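Local coordinates for protein oligopeptide ABC transporter OppAIV (PDB 4GL8) that binds a peptide and probably delivers oligopeptides to an ABC transporter for uptake into the cell, at residues 289-294 and 422-427; 297-302 and 368-373; 303-308 and 356-361; 307-312 and 395-400. One frame throughout, in Å; residues are numbered along the deposited sequence.

Contact 1: 289-294 and 422-427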
# COMPACT_ATOMS: atom_id res chain seq x y z
N SER A 289 0.35 -10.06 4.88
CA SER A 289 1.32 -10.88 4.15
C SER A 289 0.59 -12.09 3.54
O SER A 289 -0.15 -12.80 4.22
CB SER A 289 2.46 -11.33 5.08
OG SER A 289 3.20 -12.42 4.51
N PHE A 290 0.74 -12.25 2.23
CA PHE A 290 0.24 -13.44 1.54
C PHE A 290 1.16 -13.77 0.36
O PHE A 290 1.91 -12.93 -0.06
CB PHE A 290 -1.23 -13.30 1.12
CG PHE A 290 -1.52 -12.17 0.14
CD1 PHE A 290 -1.37 -12.35 -1.21
CD2 PHE A 290 -2.02 -10.96 0.60
CE1 PHE A 290 -1.67 -11.32 -2.12
CE2 PHE A 290 -2.34 -9.93 -0.28
CZ PHE A 290 -2.15 -10.11 -1.65
N TYR A 291 1.13 -15.01 -0.12
CA TYR A 291 1.87 -15.38 -1.33
C TYR A 291 0.88 -15.50 -2.48
O TYR A 291 -0.07 -16.26 -2.38
CB TYR A 291 2.64 -16.70 -1.10
CG TYR A 291 4.04 -16.52 -0.53
CD1 TYR A 291 4.34 -15.50 0.36
CD2 TYR A 291 5.07 -17.38 -0.91
CE1 TYR A 291 5.65 -15.33 0.83
CE2 TYR A 291 6.35 -17.23 -0.43
CZ TYR A 291 6.64 -16.20 0.44
OH TYR A 291 7.95 -16.08 0.88
N SER A 292 1.09 -14.73 -3.55
CA SER A 292 0.26 -14.84 -4.73
C SER A 292 0.67 -16.01 -5.60
O SER A 292 1.84 -16.45 -5.57
CB SER A 292 0.38 -13.59 -5.59
OG SER A 292 0.08 -12.41 -4.89
N LEU A 293 -0.30 -16.46 -6.40
CA LEU A 293 -0.20 -17.67 -7.21
C LEU A 293 -0.71 -17.32 -8.60
O LEU A 293 -1.81 -16.82 -8.74
CB LEU A 293 -1.01 -18.82 -6.60
CG LEU A 293 -0.69 -19.14 -5.15
CD1 LEU A 293 -1.73 -20.06 -4.55
CD2 LEU A 293 0.69 -19.74 -4.95
N ASN A 294 0.11 -17.55 -9.61
CA ASN A 294 -0.26 -17.28 -10.98
C ASN A 294 -1.17 -18.39 -11.48
O ASN A 294 -0.72 -19.52 -11.71
CB ASN A 294 0.99 -17.12 -11.86
CG ASN A 294 0.65 -16.55 -13.24
OD1 ASN A 294 -0.40 -16.84 -13.81
ND2 ASN A 294 1.55 -15.75 -13.78
N ILE A 422 5.09 -18.33 -8.29
CA ILE A 422 4.69 -17.95 -6.92
C ILE A 422 5.48 -16.67 -6.56
O ILE A 422 6.66 -16.54 -6.89
CB ILE A 422 5.00 -19.09 -5.93
CG1 ILE A 422 4.22 -20.35 -6.32
CG2 ILE A 422 4.66 -18.70 -4.50
CD1 ILE A 422 4.53 -21.55 -5.46
N ILE A 423 4.84 -15.72 -5.92
CA ILE A 423 5.56 -14.52 -5.53
C ILE A 423 5.09 -14.02 -4.17
O ILE A 423 3.88 -13.87 -3.93
CB ILE A 423 5.40 -13.42 -6.61
CG1 ILE A 423 6.38 -12.28 -6.40
CG2 ILE A 423 3.96 -12.89 -6.68
CD1 ILE A 423 6.55 -11.44 -7.64
N ARG A 424 6.07 -13.78 -3.28
CA ARG A 424 5.77 -13.12 -2.02
C ARG A 424 5.01 -11.85 -2.28
O ARG A 424 5.35 -11.07 -3.15
CB ARG A 424 7.05 -12.82 -1.22
CG ARG A 424 6.79 -11.99 0.02
CD ARG A 424 7.03 -10.51 -0.19
NE ARG A 424 6.11 -9.76 0.63
CZ ARG A 424 6.09 -8.43 0.73
NH1 ARG A 424 6.96 -7.66 0.07
NH2 ARG A 424 5.17 -7.86 1.50
N SER A 425 3.98 -11.61 -1.49
CA SER A 425 3.05 -10.55 -1.83
C SER A 425 2.47 -9.99 -0.54
O SER A 425 3.08 -10.08 0.51
CB SER A 425 2.01 -11.16 -2.79
OG SER A 425 1.14 -10.20 -3.31
N GLY A 426 1.26 -9.45 -0.60
CA GLY A 426 0.69 -8.73 0.52
C GLY A 426 0.30 -7.33 0.10
O GLY A 426 0.61 -6.88 -1.01
N TRP A 427 -0.37 -6.63 1.02
CA TRP A 427 -1.06 -5.43 0.69
C TRP A 427 -1.14 -4.58 1.91
O TRP A 427 -1.42 -5.07 2.98
CB TRP A 427 -2.46 -5.75 0.22
CG TRP A 427 -3.20 -4.63 -0.42
CD1 TRP A 427 -4.32 -4.00 0.07
CD2 TRP A 427 -2.90 -4.01 -1.67
NE1 TRP A 427 -4.73 -3.03 -0.80
CE2 TRP A 427 -3.88 -3.02 -1.88
CE3 TRP A 427 -1.92 -4.21 -2.64
CZ2 TRP A 427 -3.91 -2.22 -3.04
CZ3 TRP A 427 -1.92 -3.40 -3.78
CH2 TRP A 427 -2.91 -2.43 -3.97
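Phe290 turns its ring against the backbone of Gly426 because its chi1 of 61° sets CG between the backbone N and the carbonyl carbon. Tyr291, with CG anti to its carbonyl carbon, lays its ring across Arg424 on the other face of the sheet. Both rings take a CH-pi contact over a face: Gly426 CA lies 3.7 Å from the centroid of the Phe290 ring, and Arg424 CA 3.8 Å from that of Tyr291. Arg424 CB adds a 3.5 Å touch to Tyr291 CE1, the two side chains crossing at about a right angle. The strands 289-293 and 422-427 run antiparallel with a strong twist, 133° between their directions. Ser292 and Ile423 form the regular hydrogen-bonded pair: Ser292 N reaches Ile423 O at 2.9 Å, and Ile423 N returns to Ser292 O at 3.1 Å and a straighter 165°. Beyond it, Ser425 N gives Phe290 O only a weak, bent bond. Ser292 OG, on the same side of the sheet as Phe290, is hydrogen-bonded to Ser449 O. On the Tyr291 face, Leu293 and Ile422 lie side by side, and Leu293 CD2 is 3.8 Å from Ile422 CG1. At the ligand, Arg424 bends at chi2 and chi3, leading NH1 to hydrogen bonds with the backbone of the bound peptide and with Asn377 OD1, while Trp427 packs on the same peptide backbone. Strand 492-504 pairs with the other edge of 287-293, strand 372-377 runs parallel beside 422-428, and helix 380-397 covers Tyr291, Ile422 and Arg424.

Contact 2: 297-302 and 368-373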
# COMPACT_ATOMS: atom_id res chain seq x y z
N VAL A 297 -0.23 -20.50 -14.40
CA VAL A 297 0.94 -21.38 -14.36
C VAL A 297 0.55 -22.69 -13.73
O VAL A 297 0.10 -22.71 -12.59
CB VAL A 297 2.13 -20.76 -13.58
CG1 VAL A 297 3.24 -21.77 -13.42
CG2 VAL A 297 2.64 -19.53 -14.30
N LYS A 298 0.73 -23.78 -14.46
CA LYS A 298 0.35 -25.08 -13.93
C LYS A 298 1.37 -25.60 -12.92
O LYS A 298 2.56 -25.41 -13.11
CB LYS A 298 0.16 -26.07 -15.07
CG LYS A 298 -1.01 -25.66 -15.95
CD LYS A 298 -1.31 -26.69 -17.00
CE LYS A 298 -2.58 -26.35 -17.76
NZ LYS A 298 -3.81 -26.67 -16.98
N PRO A 299 0.91 -26.30 -11.85
CA PRO A 299 -0.45 -26.70 -11.51
C PRO A 299 -1.17 -25.76 -10.51
O PRO A 299 -2.04 -26.21 -9.76
CB PRO A 299 -0.21 -28.06 -10.86
CG PRO A 299 1.05 -27.85 -10.07
CD PRO A 299 1.87 -26.88 -10.90
N LEU A 300 -0.85 -24.47 -10.56
CA LEU A 300 -1.46 -23.52 -9.64
C LEU A 300 -2.91 -23.21 -10.02
O LEU A 300 -3.66 -22.64 -9.22
CB LEU A 300 -0.60 -22.25 -9.52
CG LEU A 300 0.86 -22.48 -9.11
CD1 LEU A 300 1.67 -21.19 -9.13
CD2 LEU A 300 0.90 -23.07 -7.71
N ASP A 301 -3.33 -23.66 -11.21
CA ASP A 301 -4.72 -23.61 -11.63
C ASP A 301 -5.58 -24.68 -10.95
O ASP A 301 -6.78 -24.73 -11.17
CB ASP A 301 -4.83 -23.71 -13.18
CG ASP A 301 -4.13 -24.93 -13.76
OD1 ASP A 301 -3.42 -25.65 -13.05
OD2 ASP A 301 -4.26 -25.18 -14.97
N ASN A 302 -4.95 -25.54 -10.14
CA ASN A 302 -5.63 -26.64 -9.47
C ASN A 302 -5.94 -26.26 -8.03
O ASN A 302 -5.02 -26.16 -7.21
CB ASN A 302 -4.74 -27.89 -9.50
CG ASN A 302 -5.45 -29.15 -9.07
OD1 ASN A 302 -6.36 -29.13 -8.24
ND2 ASN A 302 -5.04 -30.24 -9.64
N ASN A 368 6.09 -35.99 -9.44
CA ASN A 368 5.77 -35.21 -10.62
C ASN A 368 5.34 -33.77 -10.39
O ASN A 368 5.00 -33.09 -11.35
CB ASN A 368 4.75 -35.97 -11.48
CG ASN A 368 5.28 -37.31 -11.95
OD1 ASN A 368 6.35 -37.36 -12.58
ND2 ASN A 368 4.59 -38.39 -11.62
N PHE A 369 5.40 -33.28 -9.14
CA PHE A 369 5.23 -31.84 -8.92
C PHE A 369 6.36 -31.05 -9.59
O PHE A 369 7.52 -31.34 -9.38
CB PHE A 369 5.16 -31.48 -7.44
CG PHE A 369 4.42 -30.18 -7.18
CD1 PHE A 369 3.01 -30.16 -7.18
CD2 PHE A 369 5.10 -28.99 -7.02
CE1 PHE A 369 2.31 -29.00 -6.98
CE2 PHE A 369 4.39 -27.81 -6.85
CZ PHE A 369 2.99 -27.81 -6.81
N PRO A 370 6.02 -30.05 -10.43
CA PRO A 370 7.11 -29.36 -11.13
C PRO A 370 7.91 -28.43 -10.22
O PRO A 370 7.46 -28.04 -9.14
CB PRO A 370 6.39 -28.55 -12.22
CG PRO A 370 4.97 -28.45 -11.77
CD PRO A 370 4.69 -29.65 -10.93
N LEU A 371 9.08 -28.04 -10.70
CA LEU A 371 9.91 -27.10 -9.99
C LEU A 371 9.41 -25.67 -10.22
O LEU A 371 9.71 -25.07 -11.22
CB LEU A 371 11.36 -27.27 -10.47
CG LEU A 371 12.41 -26.38 -9.78
CD1 LEU A 371 12.53 -26.74 -8.30
CD2 LEU A 371 13.75 -26.50 -10.48
N LEU A 372 8.64 -25.13 -9.30
CA LEU A 372 8.20 -23.72 -9.38
C LEU A 372 9.20 -22.71 -8.72
O LEU A 372 9.86 -23.05 -7.73
CB LEU A 372 6.85 -23.56 -8.70
CG LEU A 372 5.72 -24.45 -9.22
CD1 LEU A 372 4.50 -24.30 -8.33
CD2 LEU A 372 5.39 -24.14 -10.68
N LYS A 373 9.26 -21.48 -9.25
CA LYS A 373 10.13 -20.44 -8.71
C LYS A 373 9.32 -19.55 -7.80
O LYS A 373 8.23 -19.10 -8.18
CB LYS A 373 10.78 -19.59 -9.82
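The Phe369 ring has Pro370 CD over one face, 3.8 Å above its plane and offset toward the rim, while Pro299 approaches obliquely and crosses it at about a right angle. Pro299 CG touches Phe369 CE1 at 3.5 Å, and a further ring, that of Tyr363, meets Phe369 edge-to-face. A type I beta turn from Pro299 to Asn302 gives the first segment its shape. It leads directly into helix 303-311, with Asn302 at the N-cap position, and the loop that carries it packs on the lead-in to strand 372-377. The peptide bond before Pro299 is cis, and the turn is closed by Asn302 N bonding to Pro299 O. The two prolines reach toward each other: Pro299 CD stands 3.6 Å from Pro370 CG. Further along, Leu372 carries the contact with both of its methyls. With its CG anti to the carbonyl carbon (chi1 -56°), CD1 meets Leu300 CD2 tip to tip at 3.9 Å, while CD2 lies 4.2 Å from Val297 CG1. The segments are joined mainly by apolar packing, continued by Ile422, which touches both Leu300 and Leu372, and by Val305 against Pro299 and Phe369. A backbone oxygen also takes part, Lys298 O lying 3.9 Å from the same methyl, Leu372 CD2.

Contact 3: 303-308 and 356-361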
# COMPACT_ATOMS: atom_id res chain seq x y z
N VAL A 303 -7.23 -26.09 -7.71
CA VAL A 303 -7.65 -25.59 -6.38
C VAL A 303 -7.05 -26.42 -5.25
O VAL A 303 -6.56 -25.87 -4.28
CB VAL A 303 -9.18 -25.41 -6.27
CG1 VAL A 303 -9.94 -26.74 -6.36
CG2 VAL A 303 -9.58 -24.69 -5.00
N LYS A 304 -7.03 -27.75 -5.44
CA LYS A 304 -6.41 -28.69 -4.52
C LYS A 304 -4.93 -28.43 -4.29
O LYS A 304 -4.47 -28.58 -3.16
CB LYS A 304 -6.57 -30.14 -5.02
CG LYS A 304 -8.00 -30.64 -5.00
CD LYS A 304 -8.05 -32.14 -4.98
CE LYS A 304 -9.47 -32.62 -4.79
NZ LYS A 304 -10.12 -32.69 -6.12
N VAL A 305 -4.20 -28.08 -5.35
CA VAL A 305 -2.80 -27.69 -5.19
C VAL A 305 -2.72 -26.40 -4.34
O VAL A 305 -1.99 -26.33 -3.36
CB VAL A 305 -2.10 -27.52 -6.54
CG1 VAL A 305 -0.78 -26.79 -6.40
CG2 VAL A 305 -1.85 -28.88 -7.18
N ARG A 306 -3.50 -25.40 -4.71
CA ARG A 306 -3.51 -24.13 -3.97
C ARG A 306 -3.84 -24.36 -2.49
O ARG A 306 -3.19 -23.79 -1.60
CB ARG A 306 -4.49 -23.13 -4.61
CG ARG A 306 -4.13 -22.78 -6.04
CD ARG A 306 -4.80 -21.54 -6.56
NE ARG A 306 -6.25 -21.63 -6.48
CZ ARG A 306 -7.05 -22.04 -7.46
NH1 ARG A 306 -8.35 -22.06 -7.26
NH2 ARG A 306 -6.57 -22.46 -8.62
N LYS A 307 -4.79 -25.22 -2.22
CA LYS A 307 -5.21 -25.52 -0.84
C LYS A 307 -4.10 -26.24 -0.04
O LYS A 307 -3.81 -25.88 1.10
CB LYS A 307 -6.45 -26.41 -0.92
CG LYS A 307 -7.35 -26.41 0.27
CD LYS A 307 -8.75 -26.93 -0.07
CE LYS A 307 -9.42 -27.31 1.26
NZ LYS A 307 -10.84 -27.79 1.21
N ALA A 308 -3.49 -27.24 -0.67
CA ALA A 308 -2.32 -27.96 -0.14
C ALA A 308 -1.20 -27.02 0.24
O ALA A 308 -0.67 -27.14 1.32
CB ALA A 308 -1.82 -28.98 -1.14
N LYS A 356 -3.06 -34.88 1.63
CA LYS A 356 -4.18 -35.60 1.07
C LYS A 356 -4.67 -34.90 -0.21
O LYS A 356 -4.87 -35.53 -1.23
CB LYS A 356 -5.26 -35.68 2.13
CG LYS A 356 -6.63 -36.13 1.65
CD LYS A 356 -6.58 -37.52 1.04
CE LYS A 356 -7.98 -37.97 0.64
NZ LYS A 356 -7.88 -39.14 -0.29
N LEU A 357 -4.83 -33.58 -0.13
CA LEU A 357 -5.21 -32.76 -1.28
C LEU A 357 -4.19 -32.89 -2.37
O LEU A 357 -4.54 -32.99 -3.54
CB LEU A 357 -5.32 -31.30 -0.88
CG LEU A 357 -6.54 -31.00 -0.01
CD1 LEU A 357 -6.20 -29.91 1.00
CD2 LEU A 357 -7.76 -30.68 -0.89
N LEU A 358 -2.93 -32.87 -2.00
CA LEU A 358 -1.88 -32.92 -3.01
C LEU A 358 -1.90 -34.31 -3.70
O LEU A 358 -1.78 -34.38 -4.92
CB LEU A 358 -0.49 -32.59 -2.44
CG LEU A 358 0.59 -32.21 -3.47
CD1 LEU A 358 0.36 -30.81 -4.00
CD2 LEU A 358 1.98 -32.28 -2.85
N ALA A 359 -2.03 -35.39 -2.91
CA ALA A 359 -2.19 -36.74 -3.50
C ALA A 359 -3.40 -36.80 -4.44
O ALA A 359 -3.27 -37.24 -5.56
CB ALA A 359 -2.32 -37.79 -2.42
N ASP A 360 -4.55 -36.32 -3.98
CA ASP A 360 -5.76 -36.27 -4.84
C ASP A 360 -5.57 -35.39 -6.09
O ASP A 360 -6.26 -35.56 -7.09
CB ASP A 360 -6.95 -35.76 -4.03
CG ASP A 360 -7.34 -36.68 -2.88
OD1 ASP A 360 -6.56 -37.61 -2.55
OD2 ASP A 360 -8.41 -36.48 -2.27
N ALA A 361 -4.67 -34.42 -6.03
CA ALA A 361 -4.39 -33.57 -7.18
C ALA A 361 -3.54 -34.28 -8.23
O ALA A 361 -3.45 -33.81 -9.35
CB ALA A 361 -3.71 -32.28 -6.75
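Leu357 reaches across to Lys304 and Lys307, the central side chain of an antiparallel helix pair formed by 303-308 and 356-361. The helix segments lie 8.1 Å apart at closest approach, with 155° between their directions and with Ala308 and Ala361 at the interface. Leu357 CB rests 3.6 Å from Lys304 O. From a chi1 of -72°, which puts CG anti to the carbonyl carbon, its two methyls fork over the aliphatic parts of the lysines: CD1 lies 3.8 Å from Lys307 CG, and CD2 approaches both Lys307 CD and Lys304 CG. The chain of Lys307 is extended beyond CG, and so offers a run of methylenes to the leucine. Next, Leu358 works on the inner side of the pair. Its CG is anti to the backbone N (chi1 -163°), and its CD1 packs 4.0 Å from Ala308 CB, with Val305 CG2 a little farther off. Leu358 also touches Ile399, which continues this apolar layer inward. Asp360 belongs to the outer side, where its CB lies 3.9 Å from Lys304 CD. The opposite charges of these two do not meet, Lys304 NZ standing 5.7 Å from Asp360 OD2; the carboxylate forms a salt bridge within its own helix, Asp360 OD1 using its syn lone pair toward Lys356 NZ. Ala361 fits its single CB between the side chains of Lys304 and Val305, 4.0 Å from Lys304 CB and 3.9 Å from Val305 CG2.

Contact 4: 307-312 and 395-400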
# COMPACT_ATOMS: atom_id res chain seq x y z
N LYS A 307 -4.79 -25.22 -2.22
CA LYS A 307 -5.21 -25.52 -0.84
C LYS A 307 -4.10 -26.24 -0.04
O LYS A 307 -3.81 -25.88 1.10
CB LYS A 307 -6.45 -26.41 -0.92
CG LYS A 307 -7.35 -26.41 0.27
CD LYS A 307 -8.75 -26.93 -0.07
CE LYS A 307 -9.42 -27.31 1.26
NZ LYS A 307 -10.84 -27.79 1.21
N ALA A 308 -3.49 -27.24 -0.67
CA ALA A 308 -2.32 -27.96 -0.14
C ALA A 308 -1.20 -27.02 0.24
O ALA A 308 -0.67 -27.14 1.32
CB ALA A 308 -1.82 -28.98 -1.14
N LEU A 309 -0.85 -26.09 -0.63
CA LEU A 309 0.21 -25.13 -0.32
C LEU A 309 -0.20 -24.31 0.89
O LEU A 309 0.60 -24.04 1.78
CB LEU A 309 0.49 -24.21 -1.51
CG LEU A 309 0.92 -24.87 -2.83
CD1 LEU A 309 0.95 -23.84 -3.95
CD2 LEU A 309 2.25 -25.61 -2.72
N SER A 310 -1.46 -23.90 0.96
CA SER A 310 -1.92 -23.04 2.04
C SER A 310 -1.96 -23.77 3.39
O SER A 310 -1.48 -23.28 4.38
CB SER A 310 -3.30 -22.44 1.72
OG SER A 310 -3.75 -21.62 2.79
N PHE A 311 -2.50 -24.97 3.39
CA PHE A 311 -2.58 -25.80 4.60
C PHE A 311 -1.22 -26.39 5.04
O PHE A 311 -1.08 -26.76 6.20
CB PHE A 311 -3.55 -26.96 4.41
CG PHE A 311 -4.97 -26.60 4.67
CD1 PHE A 311 -5.83 -26.30 3.64
CD2 PHE A 311 -5.46 -26.61 5.95
CE1 PHE A 311 -7.15 -25.97 3.89
CE2 PHE A 311 -6.79 -26.29 6.20
CZ PHE A 311 -7.63 -25.98 5.16
N ALA A 312 -0.26 -26.49 4.13
CA ALA A 312 1.07 -27.01 4.46
C ALA A 312 1.99 -26.02 5.20
O ALA A 312 3.10 -26.40 5.60
CB ALA A 312 1.75 -27.49 3.20
N LYS A 395 9.36 -30.15 3.69
CA LYS A 395 9.04 -31.04 4.81
C LYS A 395 7.61 -31.62 4.78
O LYS A 395 7.44 -32.80 4.98
CB LYS A 395 9.25 -30.29 6.13
CG LYS A 395 9.06 -31.14 7.37
CD LYS A 395 9.77 -30.57 8.60
CE LYS A 395 9.26 -29.19 9.02
NZ LYS A 395 7.89 -29.23 9.58
N ASN A 396 6.58 -30.82 4.51
CA ASN A 396 5.20 -31.31 4.67
C ASN A 396 4.57 -31.88 3.43
O ASN A 396 3.64 -32.67 3.51
CB ASN A 396 4.29 -30.21 5.20
CG ASN A 396 4.71 -29.74 6.57
OD1 ASN A 396 5.13 -30.53 7.39
ND2 ASN A 396 4.57 -28.44 6.82
N LEU A 397 5.08 -31.47 2.27
CA LEU A 397 4.52 -31.88 1.00
C LEU A 397 5.53 -32.63 0.12
O LEU A 397 5.13 -33.26 -0.85
CB LEU A 397 3.97 -30.64 0.28
CG LEU A 397 2.73 -29.94 0.87
CD1 LEU A 397 2.27 -28.81 -0.03
CD2 LEU A 397 1.58 -30.92 1.03
N ASN A 398 6.82 -32.60 0.50
CA ASN A 398 7.89 -33.14 -0.33
C ASN A 398 7.91 -32.54 -1.74
O ASN A 398 8.18 -33.23 -2.71
CB ASN A 398 7.82 -34.67 -0.43
CG ASN A 398 9.13 -35.28 -0.90
OD1 ASN A 398 10.19 -34.69 -0.69
ND2 ASN A 398 9.07 -36.42 -1.57
N ILE A 399 7.62 -31.24 -1.84
CA ILE A 399 7.86 -30.53 -3.09
C ILE A 399 9.01 -29.53 -2.94
O ILE A 399 9.22 -29.00 -1.83
CB ILE A 399 6.61 -29.81 -3.59
CG1 ILE A 399 6.26 -28.62 -2.73
CG2 ILE A 399 5.42 -30.77 -3.61
CD1 ILE A 399 4.91 -28.07 -3.05
N ASN A 400 9.70 -29.28 -4.07
CA ASN A 400 10.85 -28.37 -4.14
C ASN A 400 10.55 -27.09 -4.93
O ASN A 400 10.04 -27.13 -6.06
CB ASN A 400 11.99 -29.06 -4.86
CG ASN A 400 12.37 -30.36 -4.21
OD1 ASN A 400 12.96 -30.38 -3.13
ND2 ASN A 400 12.02 -31.45 -4.85
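Ala312 and Asn396 bring the two backbones to their nearest point, CA to CA 6.0 Å. Ala312 N is bonded to Ala308 O, one turn back. Helix 380-397 finishes at Leu397, after which Asn398 leaves helical geometry with a positive phi, turning the chain so that Ile399 again faces the first segment. One hydrogen bond joins the segments: Asn396 ND2 donates to Ala312 O at 2.8 Å with an N-H...O angle of 150°. The acceptor lies close to the amide plane of Asn396, while the donor is tilted 21° from the carbonyl plane of Ala312. The bond thus gives this backbone oxygen a side-chain partner from the other segment. Beside it, Leu397 drives its branch point against Ala312, Leu397 CG to Ala312 CB 3.5 Å. Its chi1 of -69°, with CG anti to the carbonyl carbon, also carries CD1 to 3.6 Å from Ala308 O and 4.2 Å from Ala308 CB. Leu309 crosses both Leu397 and Ile399 at about a right angle. Its CD2 meets Ile399 CD1 at 3.6 Å, so the two hydrophobic residues flanking Asn398 converge on one leucine methyl. Trp393, one turn earlier in helix 380-397, binds Leu309 O through NE1 and packs on Ala312 and Ile399. Helix 351-361 closes another side, with Ala354 touching Ala312 and Leu397, while Leu300, in the loop before helix 303-311, packs on Leu309.

All four contacts belong to one side of the chain. Contact 1 touches the bound peptide and lies nearest the chain's centre, about 14 Å from it centre to centre; the centres of contacts 2, 3 and 4 lie about 28, 31 and 29 Å from that of the chain. Contact 2 adjoins contact 1 through neighbouring parallel strands, Ile422 N standing 3.2 Å from Lys373 O, and contact 1 meets contact 4 where Leu293 CD2 lies 4.2 Å from Leu309 CD1. Helix 303-311 serves both contacts 3 and 4, whose centres are about 9 Å apart. Arg306 NH2 ties it back to Leu300 O at 3.0 Å, and Leu358 CD2 of contact 3 lies 3.9 Å from Leu397 O of contact 4.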